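Local coordinates for protein mediator of RNA polymerase II transcription subunit 6 (Schizosaccharomyces pombe, PDB 4H61) that serves as a subunit of the Mediator coactivator complex, which relays signals from gene-specific regulators to the RNA polymerase II transcription machinery, at residues L6-V17 with C106-P114. Residues are numbered along the deposited sequence; the frame is centred on the assembly and turned at random.
Sequences LTSIQWRMPEWV and CNENIYMAP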
ATOM      1  N   LEU A   6      13.844 -10.160  -1.990  1.00105.47           N
ATOM      2  CA  LEU A   6      12.843  -9.889  -0.967  1.00 97.43           C
ATOM      3  C   LEU A   6      11.730 -10.929  -0.938  1.00100.69           C
ATOM      4  O   LEU A   6      10.869 -10.899  -0.057  1.00111.69           O
ATOM      5  CB  LEU A   6      12.260  -8.488  -1.151  1.00 96.09           C
ATOM      6  CG  LEU A   6      13.298  -7.362  -1.069  1.00 93.78           C
ATOM      7  CD1 LEU A   6      12.653  -6.033  -1.384  1.00 83.27           C
ATOM      8  CD2 LEU A   6      13.953  -7.329   0.310  1.00 94.52           C
ATOM      9  N   THR A   7      11.739 -11.859  -1.886  1.00101.99           N
ATOM     10  CA  THR A   7      10.741 -12.929  -1.864  1.00106.44           C
ATOM     11  C   THR A   7      11.207 -14.022  -0.931  1.00103.10           C
ATOM     12  O   THR A   7      10.555 -15.047  -0.799  1.00114.56           O
ATOM     13  CB  THR A   7      10.548 -13.579  -3.237  1.00104.94           C
ATOM     14  OG1 THR A   7      11.742 -14.295  -3.595  1.00100.41           O
ATOM     15  CG2 THR A   7      10.232 -12.529  -4.290  1.00 99.94           C
ATOM     16  N   SER A   8      12.351 -13.815  -0.299  1.00 94.23           N
ATOM     17  CA  SER A   8      12.908 -14.863   0.512  1.00100.91           C
ATOM     18  C   SER A   8      13.107 -14.427   1.965  1.00107.38           C
ATOM     19  O   SER A   8      13.760 -15.139   2.760  1.00105.28           O
ATOM     20  CB  SER A   8      14.222 -15.338  -0.095  1.00101.59           C
ATOM     21  OG  SER A   8      15.271 -14.459   0.253  1.00116.83           O
ATOM     22  N   ILE A   9      12.551 -13.272   2.329  1.00 95.00           N
ATOM     23  CA  ILE A   9      12.689 -12.826   3.713  1.00105.78           C
ATOM     24  C   ILE A   9      11.365 -12.496   4.391  1.00109.73           C
ATOM     25  O   ILE A   9      10.350 -12.284   3.737  1.00111.57           O
ATOM     26  CB  ILE A   9      13.636 -11.603   3.862  1.00108.59           C
ATOM     27  CG1 ILE A   9      13.085 -10.392   3.106  1.00105.82           C
ATOM     28  CG2 ILE A   9      15.065 -11.930   3.424  1.00 99.15           C
ATOM     29  CD1 ILE A   9      13.752  -9.111   3.523  1.00106.37           C
ATOM     30  N   GLN A  10      11.396 -12.481   5.717  1.00114.09           N
ATOM     31  CA  GLN A  10      10.309 -11.966   6.529  1.00113.59           C
ATOM     32  C   GLN A  10      10.932 -10.956   7.471  1.00108.16           C
ATOM     33  O   GLN A  10      12.060 -11.132   7.933  1.00112.24           O
ATOM     34  CB  GLN A  10       9.665 -13.076   7.354  1.00129.71           C
ATOM     35  CG  GLN A  10       8.828 -14.061   6.560  1.00143.06           C
ATOM     36  CD  GLN A  10       8.179 -15.103   7.458  1.00148.18           C
ATOM     37  OE1 GLN A  10       8.501 -15.196   8.644  1.00144.17           O
ATOM     38  NE2 GLN A  10       7.258 -15.884   6.898  1.00149.55           N
ATOM     39  N   TRP A  11      10.196  -9.900   7.764  1.00103.53           N
ATOM     40  CA  TRP A  11      10.721  -8.827   8.584  1.00106.34           C
ATOM     41  C   TRP A  11       9.783  -8.658   9.771  1.00109.85           C
ATOM     42  O   TRP A  11       8.572  -8.837   9.644  1.00111.42           O
ATOM     43  CB  TRP A  11      10.825  -7.547   7.740  1.00103.07           C
ATOM     44  CG  TRP A  11      11.249  -6.291   8.464  1.00112.04           C
ATOM     45  CD1 TRP A  11      12.529  -5.829   8.639  1.00113.73           C
ATOM     46  CD2 TRP A  11      10.387  -5.317   9.079  1.00113.02           C
ATOM     47  NE1 TRP A  11      12.515  -4.637   9.335  1.00113.23           N
ATOM     48  CE2 TRP A  11      11.215  -4.300   9.614  1.00111.56           C
ATOM     49  CE3 TRP A  11       9.000  -5.213   9.240  1.00109.39           C
ATOM     50  CZ2 TRP A  11      10.697  -3.192  10.294  1.00106.54           C
ATOM     51  CZ3 TRP A  11       8.486  -4.109   9.915  1.00106.11           C
ATOM     52  CH2 TRP A  11       9.335  -3.115  10.433  1.00108.40           C
ATOM     53  N   ARG A  12      10.348  -8.356  10.931  1.00111.76           N
ATOM     54  CA  ARG A  12       9.548  -8.125  12.122  1.00122.45           C
ATOM     55  C   ARG A  12      10.325  -7.260  13.099  1.00127.98           C
ATOM     56  O   ARG A  12      11.462  -7.584  13.445  1.00134.39           O
ATOM     57  CB  ARG A  12       9.174  -9.452  12.780  1.00130.21           C
ATOM     58  CG  ARG A  12       8.323  -9.305  14.023  1.00144.47           C
ATOM     59  CD  ARG A  12       8.049 -10.654  14.664  1.00162.99           C
ATOM     60  NE  ARG A  12       7.411 -10.521  15.975  1.00176.74           N
ATOM     61  CZ  ARG A  12       6.288 -11.140  16.327  1.00182.85           C
ATOM     62  NH1 ARG A  12       5.670 -11.943  15.470  1.00181.11           N
ATOM     63  NH2 ARG A  12       5.784 -10.959  17.539  1.00188.47           N
ATOM     64  N   MET A  13       9.717  -6.167  13.547  1.00125.56           N
ATOM     65  CA  MET A  13      10.391  -5.248  14.459  1.00128.82           C
ATOM     66  C   MET A  13       9.592  -5.011  15.751  1.00127.71           C
ATOM     67  O   MET A  13       8.994  -3.949  15.936  1.00121.92           O
ATOM     68  CB  MET A  13      10.699  -3.929  13.738  1.00126.84           C
ATOM     69  CG  MET A  13      11.645  -3.005  14.490  1.00131.44           C
ATOM     70  SD  MET A  13      12.095  -1.527  13.555  1.00141.70           S
ATOM     71  CE  MET A  13      13.433  -2.159  12.539  1.00164.07           C
ATOM     72  N   PRO A  14       9.596  -6.002  16.660  1.00137.09           N
ATOM     73  CA  PRO A  14       8.774  -5.998  17.884  1.00138.15           C
ATOM     74  C   PRO A  14       8.962  -4.749  18.747  1.00142.16           C
ATOM     75  O   PRO A  14       8.023  -4.323  19.424  1.00137.80           O
ATOM     76  CB  PRO A  14       9.276  -7.228  18.648  1.00133.19           C
ATOM     77  CG  PRO A  14       9.871  -8.111  17.615  1.00133.92           C
ATOM     78  CD  PRO A  14      10.465  -7.191  16.586  1.00136.22           C
ATOM     79  N   GLU A  15      10.160  -4.170  18.711  1.00150.93           N
ATOM     80  CA  GLU A  15      10.491  -3.009  19.535  1.00158.45           C
ATOM     81  C   GLU A  15       9.751  -1.750  19.089  1.00150.66           C
ATOM     82  O   GLU A  15       9.621  -0.794  19.851  1.00152.21           O
ATOM     83  CB  GLU A  15      12.009  -2.769  19.558  1.00169.80           C
ATOM     84  CG  GLU A  15      12.664  -2.579  18.182  1.00179.46           C
ATOM     85  CD  GLU A  15      13.045  -3.893  17.496  1.00188.69           C
ATOM     86  OE1 GLU A  15      12.391  -4.925  17.759  1.00191.70           O
ATOM     87  OE2 GLU A  15      14.003  -3.893  16.687  1.00190.70           O
ATOM     88  N   TRP A  16       9.270  -1.754  17.851  1.00144.38           N
ATOM     89  CA  TRP A  16       8.478  -0.646  17.331  1.00139.64           C
ATOM     90  C   TRP A  16       7.017  -0.851  17.722  1.00141.95           C
ATOM     91  O   TRP A  16       6.321   0.091  18.107  1.00139.54           O
ATOM     92  CB  TRP A  16       8.618  -0.575  15.809  1.00130.48           C
ATOM     93  CG  TRP A  16       8.041   0.655  15.165  1.00130.89           C
ATOM     94  CD1 TRP A  16       8.719   1.780  14.797  1.00132.48           C
ATOM     95  CD2 TRP A  16       6.674   0.870  14.781  1.00133.26           C
ATOM     96  NE1 TRP A  16       7.860   2.687  14.218  1.00133.49           N
ATOM     97  CE2 TRP A  16       6.600   2.150  14.195  1.00134.58           C
ATOM     98  CE3 TRP A  16       5.508   0.107  14.880  1.00135.05           C
ATOM     99  CZ2 TRP A  16       5.405   2.684  13.713  1.00137.59           C
ATOM    100  CZ3 TRP A  16       4.320   0.640  14.401  1.00137.35           C
ATOM    101  CH2 TRP A  16       4.279   1.916  13.824  1.00137.69           C
ATOM    102  N   VAL A  17       6.566  -2.098  17.626  1.00143.88           N
ATOM    103  CA  VAL A  17       5.190  -2.454  17.940  1.00148.96           C
ATOM    104  C   VAL A  17       4.844  -2.112  19.386  1.00158.74           C
ATOM    105  O   VAL A  17       3.794  -1.526  19.657  1.00159.44           O
ATOM    106  CB  VAL A  17       4.927  -3.952  17.688  1.00150.08           C
ATOM    107  CG1 VAL A  17       3.502  -4.316  18.077  1.00151.90           C
ATOM    108  CG2 VAL A  17       5.189  -4.294  16.229  1.00145.75           C
ATOM    109  N   CYS A 106       1.190 -10.221   8.900  1.00125.05           N
ATOM    110  CA  CYS A 106       0.535 -11.244   9.696  1.00130.08           C
ATOM    111  C   CYS A 106       1.279 -11.433  11.011  1.00133.48           C
ATOM    112  O   CYS A 106       2.446 -11.824  11.015  1.00135.26           O
ATOM    113  CB  CYS A 106       0.503 -12.554   8.910  1.00127.77           C
ATOM    114  SG  CYS A 106      -0.610 -13.788   9.573  1.00161.67           S
ATOM    115  N   ASN A 107       0.600 -11.151  12.120  1.00134.52           N
ATOM    116  CA  ASN A 107       1.215 -11.222  13.447  1.00136.49           C
ATOM    117  C   ASN A 107       2.507 -10.428  13.543  1.00133.61           C
ATOM    118  O   ASN A 107       3.496 -10.919  14.076  1.00140.08           O
ATOM    119  CB  ASN A 107       1.471 -12.673  13.860  1.00140.04           C
ATOM    120  CG  ASN A 107       0.196 -13.428  14.152  1.00147.72           C
ATOM    121  OD1 ASN A 107      -0.337 -14.123  13.285  1.00151.80           O
ATOM    122  ND2 ASN A 107      -0.306 -13.294  15.377  1.00148.90           N
ATOM    123  N   GLU A 108       2.490  -9.214  13.000  1.00130.71           N
ATOM    124  CA  GLU A 108       3.644  -8.308  13.012  1.00132.40           C
ATOM    125  C   GLU A 108       4.779  -8.753  12.077  1.00127.87           C
ATOM    126  O   GLU A 108       5.832  -8.108  12.002  1.00121.11           O
ATOM    127  CB  GLU A 108       4.138  -8.063  14.442  1.00136.79           C
ATOM    128  CG  GLU A 108       3.068  -7.468  15.339  1.00144.55           C
ATOM    129  CD  GLU A 108       3.167  -7.937  16.774  1.00156.54           C
ATOM    130  OE1 GLU A 108       4.271  -7.853  17.355  1.00160.64           O
ATOM    131  OE2 GLU A 108       2.136  -8.394  17.319  1.00162.28           O
ATOM    132  N   ASN A 109       4.546  -9.849  11.360  1.00123.19           N
ATOM    133  CA  ASN A 109       5.467 -10.321  10.344  1.00121.99           C
ATOM    134  C   ASN A 109       5.076  -9.787   8.981  1.00123.67           C
ATOM    135  O   ASN A 109       3.942  -9.974   8.534  1.00126.65           O
ATOM    136  CB  ASN A 109       5.467 -11.842  10.292  1.00130.78           C
ATOM    137  CG  ASN A 109       6.619 -12.444  11.037  1.00141.36           C
ATOM    138  OD1 ASN A 109       6.715 -12.327  12.260  1.00146.59           O
ATOM    139  ND2 ASN A 109       7.511 -13.106  10.306  1.00143.91           N
ATOM    140  N   ILE A 110       6.012  -9.120   8.322  1.00115.47           N
ATOM    141  CA  ILE A 110       5.774  -8.652   6.974  1.00107.91           C
ATOM    142  C   ILE A 110       6.541  -9.509   5.967  1.00109.39           C
ATOM    143  O   ILE A 110       7.717  -9.817   6.168  1.00108.75           O
ATOM    144  CB  ILE A 110       6.170  -7.177   6.813  1.00106.04           C
ATOM    145  CG1 ILE A 110       5.607  -6.350   7.968  1.00111.92           C
ATOM    146  CG2 ILE A 110       5.693  -6.637   5.467  1.00 95.47           C
ATOM    147  CD1 ILE A 110       5.797  -4.850   7.806  1.00110.06           C
ATOM    148  N   TYR A 111       5.859  -9.897   4.894  1.00106.08           N
ATOM    149  CA  TYR A 111       6.472 -10.634   3.800  1.00104.44           C
ATOM    150  C   TYR A 111       5.611 -10.490   2.544  1.00110.62           C
ATOM    151  O   TYR A 111       4.416 -10.195   2.640  1.00112.43           O
ATOM    152  CB  TYR A 111       6.656 -12.110   4.176  1.00105.93           C
ATOM    153  CG  TYR A 111       5.409 -12.785   4.715  1.00109.26           C
ATOM    154  CD1 TYR A 111       4.472 -13.357   3.854  1.00105.58           C
ATOM    155  CD2 TYR A 111       5.171 -12.862   6.085  1.00112.56           C
ATOM    156  CE1 TYR A 111       3.324 -13.981   4.344  1.00106.34           C
ATOM    157  CE2 TYR A 111       4.027 -13.483   6.584  1.00118.74           C
ATOM    158  CZ  TYR A 111       3.107 -14.041   5.706  1.00118.03           C
ATOM    159  OH  TYR A 111       1.969 -14.656   6.193  1.00127.04           O
ATOM    160  N   MET A 112       6.221 -10.670   1.372  1.00110.02           N
ATOM    161  CA  MET A 112       5.484 -10.651   0.103  1.00 97.80           C
ATOM    162  C   MET A 112       4.542 -11.844   0.042  1.00107.67           C
ATOM    163  O   MET A 112       4.885 -12.949   0.466  1.00115.94           O
ATOM    164  CB  MET A 112       6.436 -10.699  -1.098  1.00 86.07           C
ATOM    165  CG  MET A 112       7.476  -9.578  -1.135  1.00 94.12           C
ATOM    166  SD  MET A 112       8.670  -9.674  -2.502  1.00110.67           S
ATOM    167  CE  MET A 112       7.549  -9.746  -3.897  1.00107.37           C
ATOM    168  N   ALA A 113       3.347 -11.612  -0.475  1.00110.93           N
ATOM    169  CA  ALA A 113       2.382 -12.683  -0.649  1.00110.04           C
ATOM    170  C   ALA A 113       2.770 -13.372  -1.936  1.00103.07           C
ATOM    171  O   ALA A 113       3.544 -12.814  -2.716  1.00110.71           O
ATOM    172  CB  ALA A 113       0.990 -12.102  -0.763  1.00114.69           C
ATOM    173  N   PRO A 114       2.253 -14.585  -2.168  1.00123.54           N
ATOM    174  CA  PRO A 114       2.490 -15.232  -3.461  1.00128.29           C
ATOM    175  C   PRO A 114       2.021 -14.353  -4.625  1.00128.05           C
ATOM    176  O   PRO A 114       1.135 -13.508  -4.462  1.00116.30           O
ATOM    177  CB  PRO A 114       1.635 -16.499  -3.376  1.00127.88           C
ATOM    178  CG  PRO A 114       1.579 -16.803  -1.929  1.00119.94           C
ATOM    179  CD  PRO A 114       1.555 -15.475  -1.224  1.00115.31           C
TER
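W11 and I110 form a single antiparallel bridge: W11 N donates to I110 O, and I110 N returns a bond to W11 O, both at 2.9 Å and the latter nearly straight (172°). The two side chains run alongside each other in the same direction, with I110 CD1 3.5 Å from W11 CZ3 in an oblique approach to the indole. R12 and E108 cross at an angle. With CG anti to the backbone N (chi1 -179°) and the chain extended to NE, R12 carries its guanidinium over the 106-109 type I' turn. E108 OE1 lies over one face, 3.5 Å from R12 NH2, a salt bridge of charge alone, while N109 OD1 sits at the edge, in plane, and accepts a weak hydrogen bond from R12 NH1 at 3.4 Å. V17 CG1 packs 3.7 Å from E108 OE1. Were E108 shortened to an alanine, R12 would probably lose its carboxylate mate, with a gap opened beside V17. Q10 lays its amide alongside the Y111 ring, the planes 24° apart. The extended chain leading into helix 14-19 thus pairs briefly with strand 109-112, which is outermost in the chain's antiparallel sheet, beside strand 97-106; Y31 of helix 28-33 meets W11 and bonds to E108 O.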